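Enzyme subtilase SubTY from Bacillus sp. TY145 (Bacillus sp., PDB 5FFN) probably hydrolyses peptide bonds in proteins as a subtilisin-like serine endopeptidase and binds calcium and sodium ions. Local coordinates at residues L43-S48 against E236-T241; A262-A267 against R277-N282. All coordinates share one frame; numbering follows the deposited sequence.

From the N terminus the chain passes through helix 9-15, completes strand 29-35 of the central mixed sheet and then enters the loop that holds 43-48. Contact 1 is made only after a long excursion of 187 residues, when 236-241 leaves the end of strand 235-238, of a small two-stranded antiparallel sheet; much of the subtilase core is traversed in between. Contact 2 opens afterwards and is local: nine residues separate 262-267 on helix 250-267 from 277-282 on helix 273-286. The two contacts therefore follow in series, neither crossing nor enclosing each other, with centres 24 Å apart. The first ties a loop to the small sheet, the second packs consecutive helices together.

Contact 1 of 2, residues L43-S48 against E236-T241; sequences LDLAGS and ESTWYT
T238, the last residue of strand 235-238, turns its side chain toward D44 and L45 of the loop that follows strand 29-35. Its methyl CG2 lies 3.9 Å from the CB of D44, while its hydroxyl OG1 comes within 4.3 Å of the L45 methyl CD1. Threonine suits the site because it has two different branches: with chi1 at 48°, OG1 sits between the backbone N and the carbonyl carbon, and CG2 is left to face the aspartate. No hydrogen bond joins the two segments. OG1 is hydrogen-bonded to the backbone oxygen of T74, and D44 meets the threonine with its methylene, its OD2 being held by the hydroxyl of Y244 and the backbone N of V91. L45 supplies plain hydrocarbon and also touches V38 in a loop and L81 of helix 72-81. L45 is also the first residue of a type II beta turn that ends at S48, closed by S48 N to L45 O at 3.0 Å; G47 fits its third position, where phi is 81°. T238 OG1 and D44 OD2 thus have partners elsewhere, so the contact itself needs only van der Waals packing, and Y244 provides a polar link from D44 to strand 244-247, which pairs with T238's own strand.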
ATOM      1  N   LEU A  43     -19.153  -7.499   7.153  1.00 20.68           N
ATOM      2  CA  LEU A  43     -19.280  -8.202   8.428  1.00 20.74           C
ATOM      3  C   LEU A  43     -17.965  -8.238   9.200  1.00 20.44           C
ATOM      4  O   LEU A  43     -17.946  -8.145  10.409  1.00 19.03           O
ATOM      5  CB  LEU A  43     -19.769  -9.611   8.195  1.00 21.51           C
ATOM      6  CG  LEU A  43     -21.279  -9.758   7.995  1.00 23.58           C
ATOM      7  CD1 LEU A  43     -21.584 -11.181   7.671  1.00 24.65           C
ATOM      8  CD2 LEU A  43     -22.011  -9.326   9.237  1.00 26.15           C
ATOM      9  N   ASP A  44     -16.860  -8.308   8.465  1.00 20.80           N
ATOM     10  CA  ASP A  44     -15.531  -8.350   9.095  1.00 20.18           C
ATOM     11  C   ASP A  44     -14.943  -6.979   9.412  1.00 20.19           C
ATOM     12  O   ASP A  44     -13.900  -6.899  10.038  1.00 18.10           O
ATOM     13  CB  ASP A  44     -14.598  -9.194   8.233  1.00 20.33           C
ATOM     14  CG  ASP A  44     -15.091 -10.616   8.040  1.00 21.12           C
ATOM     15  OD1 ASP A  44     -15.953 -11.093   8.841  1.00 21.90           O
ATOM     16  OD2 ASP A  44     -14.615 -11.283   7.109  1.00 16.69           O
ATOM     17  N   LEU A  45     -15.609  -5.902   8.988  1.00 18.43           N
ATOM     18  CA  LEU A  45     -15.215  -4.558   9.349  1.00 19.49           C
ATOM     19  C   LEU A  45     -16.194  -3.822  10.262  1.00 19.78           C
ATOM     20  O   LEU A  45     -15.900  -2.734  10.748  1.00 20.79           O
ATOM     21  CB  LEU A  45     -14.981  -3.727   8.051  1.00 19.14           C
ATOM     22  CG  LEU A  45     -13.974  -4.286   7.050  1.00 18.93           C
ATOM     23  CD1 LEU A  45     -13.861  -3.332   5.860  1.00 18.57           C
ATOM     24  CD2 LEU A  45     -12.585  -4.495   7.693  1.00 19.12           C
ATOM     25  N   ALA A  46     -17.354  -4.421  10.534  1.00 21.39           N
ATOM     26  CA  ALA A  46     -18.418  -3.726  11.195  1.00 20.89           C
ATOM     27  C   ALA A  46     -17.975  -3.203  12.522  1.00 20.46           C
ATOM     28  O   ALA A  46     -17.330  -3.912  13.282  1.00 21.65           O
ATOM     29  CB  ALA A  46     -19.642  -4.637  11.335  1.00 21.03           C
ATOM     30  N   GLY A  47     -18.305  -1.943  12.774  1.00 20.66           N
ATOM     31  CA  GLY A  47     -18.018  -1.272  14.034  1.00 21.61           C
ATOM     32  C   GLY A  47     -16.600  -0.755  14.162  1.00 21.41           C
ATOM     33  O   GLY A  47     -16.254  -0.069  15.149  1.00 22.92           O
ATOM     34  N   SER A  48     -15.779  -0.995  13.148  1.00 22.35           N
ATOM     35  CA  SER A  48     -14.390  -0.509  13.194  1.00 22.39           C
ATOM     36  C   SER A  48     -14.230   0.931  12.746  1.00 21.93           C
ATOM     37  O   SER A  48     -13.341   1.630  13.231  1.00 21.52           O
ATOM     38  CB  SER A  48     -13.458  -1.412  12.371  0.50 22.73           C
ATOM     39  OG  SER A  48     -13.775  -1.424  10.980  0.50 23.81           O
ATOM     40  N   GLU A 236      -5.637 -12.572  -0.104  1.00 15.60           N
ATOM     41  CA  GLU A 236      -7.076 -12.576   0.161  1.00 15.99           C
ATOM     42  C   GLU A 236      -7.494 -11.632   1.264  1.00 15.72           C
ATOM     43  O   GLU A 236      -6.864 -11.534   2.328  1.00 16.02           O
ATOM     44  CB  GLU A 236      -7.506 -14.004   0.516  1.00 16.38           C
ATOM     45  CG  GLU A 236      -8.982 -14.178   0.706  1.00 19.38           C
ATOM     46  CD  GLU A 236      -9.380 -15.648   0.925  1.00 22.76           C
ATOM     47  OE1 GLU A 236      -8.458 -16.510   1.054  1.00 20.99           O
ATOM     48  OE2 GLU A 236     -10.615 -15.912   0.901  1.00 19.55           O
ATOM     49  N   SER A 237      -8.568 -10.877   1.019  1.00 14.65           N
ATOM     50  CA  SER A 237      -9.091  -9.994   2.008  1.00 14.88           C
ATOM     51  C   SER A 237     -10.563  -9.704   1.671  1.00 15.59           C
ATOM     52  O   SER A 237     -11.116 -10.293   0.711  1.00 16.72           O
ATOM     53  CB  SER A 237      -8.271  -8.678   2.059  1.00 13.27           C
ATOM     54  OG  SER A 237      -8.628  -7.887   3.144  1.00 12.32           O
ATOM     55  N   THR A 238     -11.116  -8.810   2.473  1.00 16.79           N
ATOM     56  CA  THR A 238     -12.483  -8.288   2.380  1.00 17.63           C
ATOM     57  C   THR A 238     -12.698  -7.533   1.049  1.00 19.17           C
ATOM     58  O   THR A 238     -11.773  -6.928   0.522  1.00 17.91           O
ATOM     59  CB  THR A 238     -12.781  -7.372   3.538  1.00 18.44           C
ATOM     60  OG1 THR A 238     -11.730  -6.416   3.739  1.00 17.24           O
ATOM     61  CG2 THR A 238     -12.982  -8.127   4.861  1.00 17.89           C
ATOM     62  N   TRP A 239     -13.935  -7.572   0.541  1.00 19.37           N
ATOM     63  CA  TRP A 239     -14.278  -6.966  -0.750  1.00 19.09           C
ATOM     64  C   TRP A 239     -15.563  -6.159  -0.650  1.00 18.30           C
ATOM     65  O   TRP A 239     -16.389  -6.360   0.245  1.00 18.59           O
ATOM     66  CB  TRP A 239     -14.371  -8.036  -1.816  1.00 19.62           C
ATOM     67  CG  TRP A 239     -14.254  -7.568  -3.224  1.00 19.65           C
ATOM     68  CD1 TRP A 239     -15.190  -7.670  -4.225  1.00 22.14           C
ATOM     69  CD2 TRP A 239     -13.114  -6.954  -3.806  1.00 20.65           C
ATOM     70  NE1 TRP A 239     -14.686  -7.165  -5.399  1.00 21.35           N
ATOM     71  CE2 TRP A 239     -13.412  -6.707  -5.161  1.00 20.34           C
ATOM     72  CE3 TRP A 239     -11.855  -6.592  -3.307  1.00 18.98           C
ATOM     73  CZ2 TRP A 239     -12.494  -6.112  -6.022  1.00 21.30           C
ATOM     74  CZ3 TRP A 239     -10.938  -6.041  -4.168  1.00 20.29           C
ATOM     75  CH2 TRP A 239     -11.261  -5.796  -5.506  1.00 20.34           C
ATOM     76  N   TYR A 240     -15.680  -5.160  -1.532  1.00 18.34           N
ATOM     77  CA  TYR A 240     -16.679  -4.125  -1.380  1.00 18.70           C
ATOM     78  C   TYR A 240     -18.119  -4.642  -1.581  1.00 19.58           C
ATOM     79  O   TYR A 240     -19.046  -3.995  -1.131  1.00 19.50           O
ATOM     80  CB  TYR A 240     -16.429  -2.931  -2.339  1.00 20.19           C
ATOM     81  CG  TYR A 240     -16.836  -3.148  -3.784  1.00 18.12           C
ATOM     82  CD1 TYR A 240     -16.086  -3.934  -4.645  1.00 20.81           C
ATOM     83  CD2 TYR A 240     -17.964  -2.483  -4.301  1.00 22.57           C
ATOM     84  CE1 TYR A 240     -16.466  -4.103  -5.966  1.00 21.94           C
ATOM     85  CE2 TYR A 240     -18.335  -2.625  -5.607  1.00 23.39           C
ATOM     86  CZ  TYR A 240     -17.613  -3.427  -6.440  1.00 25.42           C
ATOM     87  OH  TYR A 240     -18.017  -3.565  -7.760  1.00 26.99           O
ATOM     88  N   THR A 241     -18.262  -5.774  -2.225  1.00 21.23           N
ATOM     89  CA  THR A 241     -19.587  -6.379  -2.377  1.00 23.83           C
ATOM     90  C   THR A 241     -20.008  -7.296  -1.228  1.00 25.11           C
ATOM     91  O   THR A 241     -21.138  -7.828  -1.252  1.00 26.13           O
ATOM     92  CB  THR A 241     -19.694  -7.097  -3.696  1.00 23.72           C
ATOM     93  OG1 THR A 241     -18.615  -8.011  -3.857  1.00 24.24           O
ATOM     94  CG2 THR A 241     -19.664  -6.070  -4.840  1.00 26.80           C
TER

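Contact 2 of 2, residues A262-A267 against R277-N282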
ATOM      1  N   ALA A 262       0.226  -0.835  13.927  1.00 11.11           N
ATOM      2  CA  ALA A 262      -0.881  -0.613  14.901  1.00 11.76           C
ATOM      3  C   ALA A 262      -0.814  -1.603  16.069  1.00 12.45           C
ATOM      4  O   ALA A 262      -1.032  -1.224  17.246  1.00 12.56           O
ATOM      5  CB  ALA A 262      -2.215  -0.722  14.208  1.00 11.82           C
ATOM      6  N   LYS A 263      -0.507  -2.850  15.729  1.00 12.79           N
ATOM      7  CA  LYS A 263      -0.344  -3.938  16.693  1.00 12.95           C
ATOM      8  C   LYS A 263       0.780  -3.631  17.682  1.00 12.66           C
ATOM      9  O   LYS A 263       0.570  -3.742  18.912  1.00 13.15           O
ATOM     10  CB  LYS A 263      -0.159  -5.273  15.980  1.00 13.23           C
ATOM     11  CG  LYS A 263      -0.143  -6.517  16.894  1.00 13.24           C
ATOM     12  CD  LYS A 263       0.200  -7.764  16.092  1.00 15.08           C
ATOM     13  CE  LYS A 263       0.368  -8.995  16.959  1.00 16.54           C
ATOM     14  NZ  LYS A 263      -0.856  -9.380  17.761  1.00 14.76           N
ATOM     15  N   ILE A 264       1.940  -3.218  17.157  1.00 12.99           N
ATOM     16  CA  ILE A 264       3.086  -2.847  17.972  1.00 12.60           C
ATOM     17  C   ILE A 264       2.735  -1.643  18.871  1.00 12.90           C
ATOM     18  O   ILE A 264       2.979  -1.660  20.100  1.00 12.71           O
ATOM     19  CB  ILE A 264       4.336  -2.563  17.090  1.00 12.72           C
ATOM     20  CG1 ILE A 264       4.768  -3.848  16.337  1.00 12.40           C
ATOM     21  CG2 ILE A 264       5.502  -1.974  17.896  1.00 11.75           C
ATOM     22  CD1 ILE A 264       5.804  -3.577  15.215  1.00 13.23           C
ATOM     23  N   TRP A 265       2.095  -0.635  18.272  1.00 12.87           N
ATOM     24  CA  TRP A 265       1.819   0.610  18.979  1.00 13.09           C
ATOM     25  C   TRP A 265       0.861   0.392  20.159  1.00 13.60           C
ATOM     26  O   TRP A 265       1.040   0.966  21.218  1.00 15.70           O
ATOM     27  CB  TRP A 265       1.233   1.649  18.035  1.00 13.25           C
ATOM     28  CG  TRP A 265       1.586   3.036  18.382  1.00 12.24           C
ATOM     29  CD1 TRP A 265       2.227   3.498  19.526  1.00 13.28           C
ATOM     30  CD2 TRP A 265       1.431   4.174  17.536  1.00 13.58           C
ATOM     31  NE1 TRP A 265       2.431   4.853  19.434  1.00 15.47           N
ATOM     32  CE2 TRP A 265       1.980   5.289  18.215  1.00 15.85           C
ATOM     33  CE3 TRP A 265       0.879   4.368  16.260  1.00 14.99           C
ATOM     34  CZ2 TRP A 265       1.986   6.571  17.663  1.00 15.03           C
ATOM     35  CZ3 TRP A 265       0.871   5.664  15.740  1.00 12.85           C
ATOM     36  CH2 TRP A 265       1.436   6.721  16.428  1.00 12.63           C
ATOM     37  N   SER A 266      -0.155  -0.429  19.920  1.00 14.69           N
ATOM     38  CA  SER A 266      -1.146  -0.784  20.918  1.00 14.90           C
ATOM     39  C   SER A 266      -0.487  -1.482  22.106  1.00 16.56           C
ATOM     40  O   SER A 266      -0.840  -1.220  23.269  1.00 16.09           O
ATOM     41  CB  SER A 266      -2.209  -1.676  20.310  1.00 15.08           C
ATOM     42  OG  SER A 266      -3.145  -2.064  21.322  1.00 16.56           O
ATOM     43  N   ALA A 267       0.514  -2.317  21.819  1.00 16.51           N
ATOM     44  CA  ALA A 267       1.233  -3.047  22.859  1.00 17.61           C
ATOM     45  C   ALA A 267       2.254  -2.181  23.624  1.00 19.21           C
ATOM     46  O   ALA A 267       2.785  -2.601  24.685  1.00 19.55           O
ATOM     47  CB  ALA A 267       1.894  -4.247  22.238  1.00 18.75           C
ATOM     48  N   ARG A 277       8.412   3.590  14.132  1.00  9.14           N
ATOM     49  CA  ARG A 277       9.066   3.409  12.843  1.00 11.25           C
ATOM     50  C   ARG A 277      10.424   2.742  13.016  1.00 11.39           C
ATOM     51  O   ARG A 277      10.803   1.861  12.234  1.00 11.37           O
ATOM     52  CB  ARG A 277       9.274   4.759  12.162  1.00 10.55           C
ATOM     53  CG  ARG A 277       9.916   4.652  10.810  1.00 12.41           C
ATOM     54  CD  ARG A 277       9.948   5.948  10.100  1.00 11.86           C
ATOM     55  NE  ARG A 277      10.513   5.822   8.755  1.00 12.76           N
ATOM     56  CZ  ARG A 277      10.768   6.854   7.958  1.00 13.83           C
ATOM     57  NH1 ARG A 277      10.569   8.097   8.361  1.00 14.23           N
ATOM     58  NH2 ARG A 277      11.228   6.646   6.741  1.00 13.15           N
ATOM     59  N   THR A 278      11.157   3.177  14.053  1.00 11.63           N
ATOM     60  CA  THR A 278      12.480   2.638  14.329  1.00 12.06           C
ATOM     61  C   THR A 278      12.396   1.150  14.665  1.00 10.63           C
ATOM     62  O   THR A 278      13.269   0.376  14.289  1.00 10.52           O
ATOM     63  CB  THR A 278      13.128   3.446  15.487  1.00 12.68           C
ATOM     64  OG1 THR A 278      13.374   4.758  14.993  1.00 17.19           O
ATOM     65  CG2 THR A 278      14.408   2.862  15.965  1.00 16.54           C
ATOM     66  N   GLU A 279      11.371   0.775  15.398  1.00 10.36           N
ATOM     67  CA  GLU A 279      11.183  -0.607  15.821  1.00 10.75           C
ATOM     68  C   GLU A 279      10.709  -1.461  14.626  1.00 10.54           C
ATOM     69  O   GLU A 279      11.085  -2.622  14.523  1.00  9.68           O
ATOM     70  CB  GLU A 279      10.254  -0.665  17.018  1.00 13.09           C
ATOM     71  CG  GLU A 279       9.787  -2.001  17.422  1.00 13.41           C
ATOM     72  CD  GLU A 279      10.850  -3.002  17.877  1.00 11.63           C
ATOM     73  OE1 GLU A 279      12.080  -2.777  17.864  1.00 11.01           O
ATOM     74  OE2 GLU A 279      10.412  -4.118  18.195  1.00 13.30           O
ATOM     75  N   LEU A 280       9.933  -0.888  13.712  1.00 10.29           N
ATOM     76  CA  LEU A 280       9.685  -1.589  12.423  1.00 10.09           C
ATOM     77  C   LEU A 280      10.993  -1.902  11.685  1.00 10.40           C
ATOM     78  O   LEU A 280      11.190  -3.009  11.156  1.00 10.40           O
ATOM     79  CB  LEU A 280       8.703  -0.823  11.511  1.00 11.75           C
ATOM     80  CG  LEU A 280       7.241  -0.761  11.933  1.00 13.03           C
ATOM     81  CD1 LEU A 280       6.492   0.288  11.045  1.00 16.92           C
ATOM     82  CD2 LEU A 280       6.585  -2.142  11.839  1.00 14.73           C
ATOM     83  N   GLN A 281      11.886  -0.928  11.647  1.00  9.57           N
ATOM     84  CA  GLN A 281      13.173  -1.097  11.034  1.00 10.85           C
ATOM     85  C   GLN A 281      13.976  -2.180  11.779  1.00  9.78           C
ATOM     86  O   GLN A 281      14.595  -3.033  11.143  1.00 10.70           O
ATOM     87  CB  GLN A 281      13.896   0.231  11.031  1.00 10.34           C
ATOM     88  CG  GLN A 281      13.203   1.302  10.161  1.00 11.91           C
ATOM     89  CD  GLN A 281      13.864   2.675  10.300  1.00 14.19           C
ATOM     90  OE1 GLN A 281      14.773   2.819  11.117  1.00 14.86           O
ATOM     91  NE2 GLN A 281      13.379   3.694   9.545  1.00 10.58           N
ATOM     92  N   ASN A 282      13.965  -2.143  13.127  1.00 10.32           N
ATOM     93  CA  ASN A 282      14.752  -3.102  13.944  1.00  9.94           C
ATOM     94  C   ASN A 282      14.250  -4.521  13.667  1.00 10.30           C
ATOM     95  O   ASN A 282      15.042  -5.425  13.423  1.00 11.42           O
ATOM     96  CB  ASN A 282      14.621  -2.824  15.449  1.00 10.22           C
ATOM     97  CG  ASN A 282      15.240  -1.506  15.879  1.00 11.69           C
ATOM     98  OD1 ASN A 282      16.120  -0.943  15.198  1.00 14.13           O
ATOM     99  ND2 ASN A 282      14.798  -1.016  17.008  1.00 11.11           N
TER
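The carboxylate of E279 is the flat group at this interface, though across the two segments E279 touches I264 through its aliphatic stem: its CG lies 4.3 Å from the I264 methyl CG2. OE2 forms a salt bridge with R283 NE, and OE1 receives a weak bond from N282 ND2 at 3.3 Å, with an N-H...O angle of 157°. The setting is helix-helix packing in the subtilisin-like alpha/beta fold, where helix 250-267, which probably carries the nucleophilic serine near its start, rests against the next helix, 273-286. Glutamate suits this partly exposed border, because its methylenes can cover an apolar neighbour while its charge is paired with arginine one turn along the same helix.

I264 is the residue of helix 250-267 that reaches across, and both of its branches are used. With chi1 at -64°, CG1 is anti to the carbonyl carbon and CG2 anti to the backbone N, which spreads CD1 and CG2 toward different neighbours, L280 and E279. A beta-branched side chain can thus fill two places at once; it also touches L276 and R283 of the same facing helix. L280 starts from a less direct position, its CB not aimed at the other helix, but its chain swings the end nearer, and the two side chains cross obliquely. Elsewhere on the two helices, W265 touches strand 134-142, with NE1 hydrogen-bonded to the L271 backbone oxygen, and R277 forms a salt bridge with E227. No hydrogen bond joins the two segments; their closest approach is methyl to methyl, I264 CD1 to L280 CD2, at 3.8 Å.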